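Local coordinates for cellulase CEL9M (Clostridium cellulolyticum, PDB 1IA6), which probably hydrolyses internal beta-1,4-glucosidic linkages in cellulose and related beta-glucans, as a family 9 glycoside hydrolase catalytic module that also binds zinc and calcium, at residues D18-P24 and W34-T40; H126-P132 and H363-N368. All blocks are in the same frame, centred on the assembly; numbering follows the deposited sequence.

Contact 1. Residues D18-P24 and W34-T40. With ZN (zinc ion), chain C.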
loop_
_atom_site.group_PDB
_atom_site.type_symbol
_atom_site.label_atom_id
_atom_site.label_comp_id
_atom_site.label_asym_id
_atom_site.label_seq_id
_atom_site.Cartn_x
_atom_site.Cartn_y
_atom_site.Cartn_z
ATOM N N ASP A 18 1.142 0.313 12.734
ATOM C CA ASP A 18 1.124 1.059 13.990
ATOM C C ASP A 18 2.406 1.887 14.139
ATOM O O ASP A 18 2.398 2.952 14.759
ATOM C CB ASP A 18 1.017 0.098 15.190
ATOM C CG ASP A 18 -0.422 -0.216 15.572
ATOM O OD1 ASP A 18 -1.342 0.154 14.816
ATOM O OD2 ASP A 18 -0.630 -0.844 16.639
ATOM N N ALA A 19 3.506 1.404 13.573
ATOM C CA ALA A 19 4.782 2.113 13.690
ATOM C C ALA A 19 4.829 3.422 12.916
ATOM O O ALA A 19 5.658 4.286 13.202
ATOM C CB ALA A 19 5.932 1.212 13.238
ATOM N N ASN A 20 3.946 3.572 11.937
ATOM C CA ASN A 20 3.939 4.782 11.120
ATOM C C ASN A 20 2.774 5.735 11.357
ATOM O O ASN A 20 2.656 6.751 10.667
ATOM C CB ASN A 20 4.012 4.398 9.639
ATOM C CG ASN A 20 5.431 4.056 9.199
ATOM O OD1 ASN A 20 6.219 3.528 9.984
ATOM N ND2 ASN A 20 5.757 4.349 7.941
ATOM N N LYS A 21 1.926 5.426 12.331
ATOM C CA LYS A 21 0.793 6.298 12.618
ATOM C C LYS A 21 1.279 7.687 13.000
ATOM O O LYS A 21 2.259 7.842 13.729
ATOM C CB LYS A 21 -0.090 5.698 13.718
ATOM C CG LYS A 21 -0.944 4.552 13.196
ATOM C CD LYS A 21 -1.840 3.942 14.252
ATOM C CE LYS A 21 -2.688 2.832 13.635
ATOM N NZ LYS A 21 -3.491 2.095 14.642
ATOM N N CYS A 22 0.582 8.693 12.486
ATOM C CA CYS A 22 0.932 10.088 12.715
ATOM C C CYS A 22 -0.242 10.821 13.357
ATOM O O CYS A 22 -1.397 10.456 13.143
ATOM C CB CYS A 22 1.275 10.725 11.366
ATOM S SG CYS A 22 1.874 12.422 11.379
ATOM N N GLY A 23 0.055 11.846 14.150
ATOM C CA GLY A 23 -1.013 12.607 14.770
ATOM C C GLY A 23 -1.119 12.516 16.280
ATOM O O GLY A 23 -0.411 11.736 16.923
ATOM N N PRO A 24 -2.013 13.319 16.879
ATOM C CA PRO A 24 -2.231 13.349 18.327
ATOM C C PRO A 24 -2.661 12.002 18.898
ATOM O O PRO A 24 -2.379 11.695 20.051
ATOM C CB PRO A 24 -3.321 14.408 18.492
ATOM C CG PRO A 24 -3.084 15.325 17.336
ATOM C CD PRO A 24 -2.816 14.359 16.210
ATOM N N TRP A 34 6.816 2.457 22.104
ATOM C CA TRP A 34 7.758 3.517 21.755
ATOM C C TRP A 34 7.186 4.567 20.802
ATOM O O TRP A 34 7.897 5.476 20.378
ATOM C CB TRP A 34 9.052 2.934 21.168
ATOM C CG TRP A 34 8.859 1.777 20.233
ATOM C CD1 TRP A 34 8.696 0.464 20.574
ATOM C CD2 TRP A 34 8.817 1.829 18.801
ATOM N NE1 TRP A 34 8.562 -0.307 19.441
ATOM C CE2 TRP A 34 8.631 0.506 18.340
ATOM C CE3 TRP A 34 8.919 2.867 17.862
ATOM C CZ2 TRP A 34 8.545 0.192 16.979
ATOM C CZ3 TRP A 34 8.833 2.555 16.507
ATOM C CH2 TRP A 34 8.646 1.225 16.081
ATOM N N ARG A 35 5.904 4.445 20.468
ATOM C CA ARG A 35 5.258 5.420 19.591
ATOM C C ARG A 35 4.291 6.283 20.395
ATOM O O ARG A 35 3.589 5.787 21.281
ATOM C CB ARG A 35 4.488 4.735 18.455
ATOM C CG ARG A 35 5.344 4.231 17.291
ATOM C CD ARG A 35 6.294 5.300 16.757
ATOM N NE ARG A 35 5.701 6.636 16.767
ATOM C CZ ARG A 35 4.787 7.075 15.906
ATOM N NH1 ARG A 35 4.341 6.292 14.931
ATOM N NH2 ARG A 35 4.302 8.302 16.038
ATOM N N GLY A 36 4.264 7.574 20.081
ATOM C CA GLY A 36 3.376 8.498 20.764
ATOM C C GLY A 36 2.887 9.585 19.824
ATOM O O GLY A 36 3.098 9.504 18.614
ATOM N N ALA A 37 2.241 10.609 20.375
ATOM C CA ALA A 37 1.724 11.713 19.571
ATOM C C ALA A 37 2.833 12.432 18.815
ATOM O O ALA A 37 3.903 12.691 19.366
ATOM C CB ALA A 37 0.978 12.707 20.465
ATOM N N CYS A 38 2.566 12.767 17.555
ATOM C CA CYS A 38 3.540 13.468 16.724
ATOM C C CYS A 38 2.849 14.399 15.729
ATOM O O CYS A 38 1.664 14.232 15.436
ATOM C CB CYS A 38 4.411 12.460 15.960
ATOM S SG CYS A 38 3.502 11.368 14.825
ATOM N N HIS A 39 3.596 15.379 15.226
ATOM C CA HIS A 39 3.097 16.332 14.238
ATOM C C HIS A 39 1.638 16.693 14.487
ATOM O O HIS A 39 0.784 16.572 13.608
ATOM C CB HIS A 39 3.273 15.735 12.840
ATOM C CG HIS A 39 4.643 15.178 12.602
ATOM N ND1 HIS A 39 4.910 13.824 12.609
ATOM C CD2 HIS A 39 5.832 15.793 12.400
ATOM C CE1 HIS A 39 6.203 13.632 12.420
ATOM N NE2 HIS A 39 6.786 14.811 12.291
ATOM N N THR A 40 1.377 17.163 15.700
ATOM C CA THR A 40 0.038 17.519 16.141
ATOM C C THR A 40 -0.513 18.828 15.595
ATOM O O THR A 40 -1.662 19.172 15.871
ATOM C CB THR A 40 -0.007 17.581 17.676
ATOM O OG1 THR A 40 0.893 18.599 18.136
ATOM C CG2 THR A 40 0.417 16.246 18.273
HETATM ZN ZN ZN C . 3.748 12.114 12.645
#
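This contact builds most of a Cys2His2 zinc site between two loop segments that follow helix 6-15 in the family 9 catalytic module. The ion is held by C22 SG at 2.3 Å, C38 SG at 2.3 Å and H39 ND1 at 2.1 Å. H55, from outside the two segments, is the fourth ligand. The cysteines reach the metal with different rotamers, C22 in t and C38 in p, and C22 SG comes to 4.0 Å of C38 SG. H39 is in m, with positive phi and psi, and turns ND1 to the zinc. Its NE2 bonds to Q135.

Beside the metal, C38 N donates to G23 O at 3.2 Å, and G23 N makes weak bonds to C38 O and C38 SG. The backbone angles of G23 call for glycine, since a CB would jam against the preceding carbonyl.

R35 ties the other end. Its first three chi angles are all m, so the side chain folds back and brings its guanidinium edge to two backbone carbonyls, with R35 NH1 donating to A19 O at 3.0 Å. NE forms a salt bridge with E133. K21 runs nearly extended from chi2 onward, away from 34-40, and K21 NZ meets D18 OD1 at 2.9 Å and also Q97. D18 has a second cation in K93. A19 CB packs on W34 CH2 at 3.9 Å. K21 O accepts twice from the arginine, from R35 NH1 at 2.9 Å and R35 NH2 at 3.1 Å.

Contact 2. Residues H126-P132 and H363-N368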
loop_
_atom_site.group_PDB
_atom_site.type_symbol
_atom_site.label_atom_id
_atom_site.label_comp_id
_atom_site.label_asym_id
_atom_site.label_seq_id
_atom_site.Cartn_x
_atom_site.Cartn_y
_atom_site.Cartn_z
ATOM N N HIS A 126 14.020 14.806 5.386
ATOM C CA HIS A 126 15.102 13.835 5.349
ATOM C C HIS A 126 16.411 14.286 5.986
ATOM O O HIS A 126 17.303 13.468 6.203
ATOM C CB HIS A 126 15.328 13.384 3.906
ATOM C CG HIS A 126 14.170 12.626 3.335
ATOM N ND1 HIS A 126 14.133 12.191 2.028
ATOM C CD2 HIS A 126 13.013 12.213 3.903
ATOM C CE1 HIS A 126 13.001 11.540 1.817
ATOM N NE2 HIS A 126 12.304 11.539 2.939
ATOM N N THR A 127 16.534 15.575 6.294
ATOM C CA THR A 127 17.751 16.070 6.935
ATOM C C THR A 127 17.650 15.840 8.439
ATOM O O THR A 127 18.622 16.020 9.175
ATOM C CB THR A 127 17.970 17.580 6.693
ATOM O OG1 THR A 127 16.882 18.320 7.260
ATOM C CG2 THR A 127 18.070 17.875 5.205
ATOM N N TYR A 128 16.465 15.439 8.888
ATOM C CA TYR A 128 16.215 15.182 10.301
ATOM C C TYR A 128 16.275 13.690 10.608
ATOM O O TYR A 128 15.772 12.873 9.841
ATOM C CB TYR A 128 14.827 15.714 10.687
ATOM C CG TYR A 128 14.365 15.334 12.083
ATOM C CD1 TYR A 128 14.836 16.013 13.209
ATOM C CD2 TYR A 128 13.461 14.287 12.276
ATOM C CE1 TYR A 128 14.417 15.659 14.494
ATOM C CE2 TYR A 128 13.038 13.924 13.556
ATOM C CZ TYR A 128 13.519 14.614 14.659
ATOM O OH TYR A 128 13.107 14.253 15.920
ATOM N N TRP A 129 16.909 13.338 11.721
ATOM C CA TRP A 129 16.972 11.945 12.139
ATOM C C TRP A 129 16.767 11.888 13.642
ATOM O O TRP A 129 17.639 12.263 14.424
ATOM C CB TRP A 129 18.301 11.284 11.761
ATOM C CG TRP A 129 18.267 9.794 12.001
ATOM C CD1 TRP A 129 18.453 9.151 13.192
ATOM C CD2 TRP A 129 17.928 8.776 11.045
ATOM N NE1 TRP A 129 18.246 7.798 13.040
ATOM C CE2 TRP A 129 17.923 7.542 11.733
ATOM C CE3 TRP A 129 17.625 8.791 9.676
ATOM C CZ2 TRP A 129 17.627 6.330 11.098
ATOM C CZ3 TRP A 129 17.330 7.584 9.043
ATOM C CH2 TRP A 129 17.335 6.370 9.759
ATOM N N GLY A 130 15.584 11.427 14.029
ATOM C CA GLY A 130 15.215 11.319 15.425
ATOM C C GLY A 130 13.775 10.849 15.473
ATOM O O GLY A 130 13.179 10.593 14.423
ATOM N N ALA A 131 13.213 10.734 16.670
ATOM C CA ALA A 131 11.835 10.281 16.823
ATOM C C ALA A 131 10.846 11.293 16.255
ATOM O O ALA A 131 11.045 12.501 16.366
ATOM C CB ALA A 131 11.529 10.029 18.296
ATOM N N PRO A 132 9.765 10.808 15.623
ATOM C CA PRO A 132 8.783 11.739 15.063
ATOM C C PRO A 132 8.138 12.589 16.153
ATOM O O PRO A 132 7.721 13.717 15.904
ATOM C CB PRO A 132 7.783 10.815 14.365
ATOM C CG PRO A 132 7.886 9.533 15.145
ATOM C CD PRO A 132 9.382 9.411 15.357
ATOM N N HIS A 363 15.758 0.904 7.739
ATOM C CA HIS A 363 15.873 2.339 7.500
ATOM C C HIS A 363 14.568 2.963 7.987
ATOM O O HIS A 363 13.674 3.266 7.199
ATOM C CB HIS A 363 16.071 2.611 6.009
ATOM C CG HIS A 363 16.339 4.047 5.690
ATOM N ND1 HIS A 363 17.373 4.755 6.263
ATOM C CD2 HIS A 363 15.707 4.910 4.859
ATOM C CE1 HIS A 363 17.366 5.993 5.801
ATOM N NE2 HIS A 363 16.365 6.113 4.947
ATOM N N HIS A 364 14.465 3.143 9.299
ATOM C CA HIS A 364 13.259 3.683 9.915
ATOM C C HIS A 364 13.665 4.514 11.133
ATOM O O HIS A 364 14.236 3.997 12.092
ATOM C CB HIS A 364 12.353 2.509 10.311
ATOM C CG HIS A 364 10.972 2.904 10.737
ATOM N ND1 HIS A 364 10.673 3.303 12.021
ATOM C CD2 HIS A 364 9.801 2.920 10.057
ATOM C CE1 HIS A 364 9.377 3.544 12.116
ATOM N NE2 HIS A 364 8.824 3.318 10.937
ATOM N N ARG A 365 13.370 5.808 11.088
ATOM C CA ARG A 365 13.749 6.704 12.174
ATOM C C ARG A 365 13.213 6.336 13.556
ATOM O O ARG A 365 13.982 6.248 14.514
ATOM C CB ARG A 365 13.359 8.142 11.815
ATOM C CG ARG A 365 14.227 8.721 10.703
ATOM C CD ARG A 365 13.688 10.035 10.163
ATOM N NE ARG A 365 14.598 10.621 9.179
ATOM C CZ ARG A 365 14.817 10.138 7.960
ATOM N NH1 ARG A 365 14.189 9.046 7.539
ATOM N NH2 ARG A 365 15.676 10.751 7.155
ATOM N N ALA A 366 11.908 6.119 13.669
ATOM C CA ALA A 366 11.324 5.777 14.966
ATOM C C ALA A 366 11.894 4.477 15.541
ATOM O O ALA A 366 12.297 4.434 16.705
ATOM C CB ALA A 366 9.805 5.681 14.848
ATOM N N ALA A 367 11.929 3.422 14.730
ATOM C CA ALA A 367 12.453 2.134 15.185
ATOM C C ALA A 367 13.938 2.208 15.543
ATOM O O ALA A 367 14.376 1.599 16.518
ATOM C CB ALA A 367 12.228 1.060 14.114
ATOM N N ASN A 368 14.709 2.951 14.756
ATOM C CA ASN A 368 16.141 3.085 15.014
ATOM C C ASN A 368 16.361 3.587 16.443
ATOM O O ASN A 368 17.182 3.040 17.185
ATOM C CB ASN A 368 16.769 4.035 13.995
ATOM C CG ASN A 368 18.257 4.211 14.206
ATOM O OD1 ASN A 368 18.697 5.204 14.776
ATOM N ND2 ASN A 368 19.039 3.238 13.754
#
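R365, the first residue of the short helix 365-368, supplies most of the polar bonding to the loop 126-132. R365 NE donates to Y128 O at 2.6 Å, almost in line. R365 NH2 makes a weak bond to H126 O at 3.3 Å. R365 NH1 is satisfied by G58 O, so all three guanidinium nitrogens have backbone acceptors. R365 CG lies over the six-membered ring of W129 in a CH-pi contact. The indole nitrogen is also satisfied: W129 NE1 donates to N368 OD1 at 3.2 Å, and that oxygen accepts from Y370 N as well.

H364 is the N-cap. H364 ND1 accepts from A367 N at 3.0 Å, while its NE2 bonds to N20. Within the loop, Y128 OH donates to A131 O at 2.7 Å. H126 NE2 bonds to D59. G130 O is buried here without a partner.

H363 borders W129, and its side chain is about 4 Å from that of E410, a predicted active-site residue. The H363 end of the contact thus probably borders the catalytic site. P132 CD packs on A366 CB at 3.8 Å. The loop runs from helix 122-125 towards strand 143-145, and helix 365-368 lies against it.

Overall arrangement
Contact 1 closes before contact 2 opens along the chain. Their centres are 13 Å apart, on the same side of the chain's centre. Contact 1 joins two parts of the loop region between helix 6-15 and strand 62-63. Contact 2 brings together segments 231 residues apart, with many of the module's helices between them. The two contacts touch directly. N20 OD1 and H364 NE2 probably share a hydrogen bond at 2.8 Å, W34 packs on A366 and A367 of helix 365-368, and C38 meets P132. The zinc-bound loops and the short helix near the predicted active site thus form one continuous loop-rich region of the catalytic module.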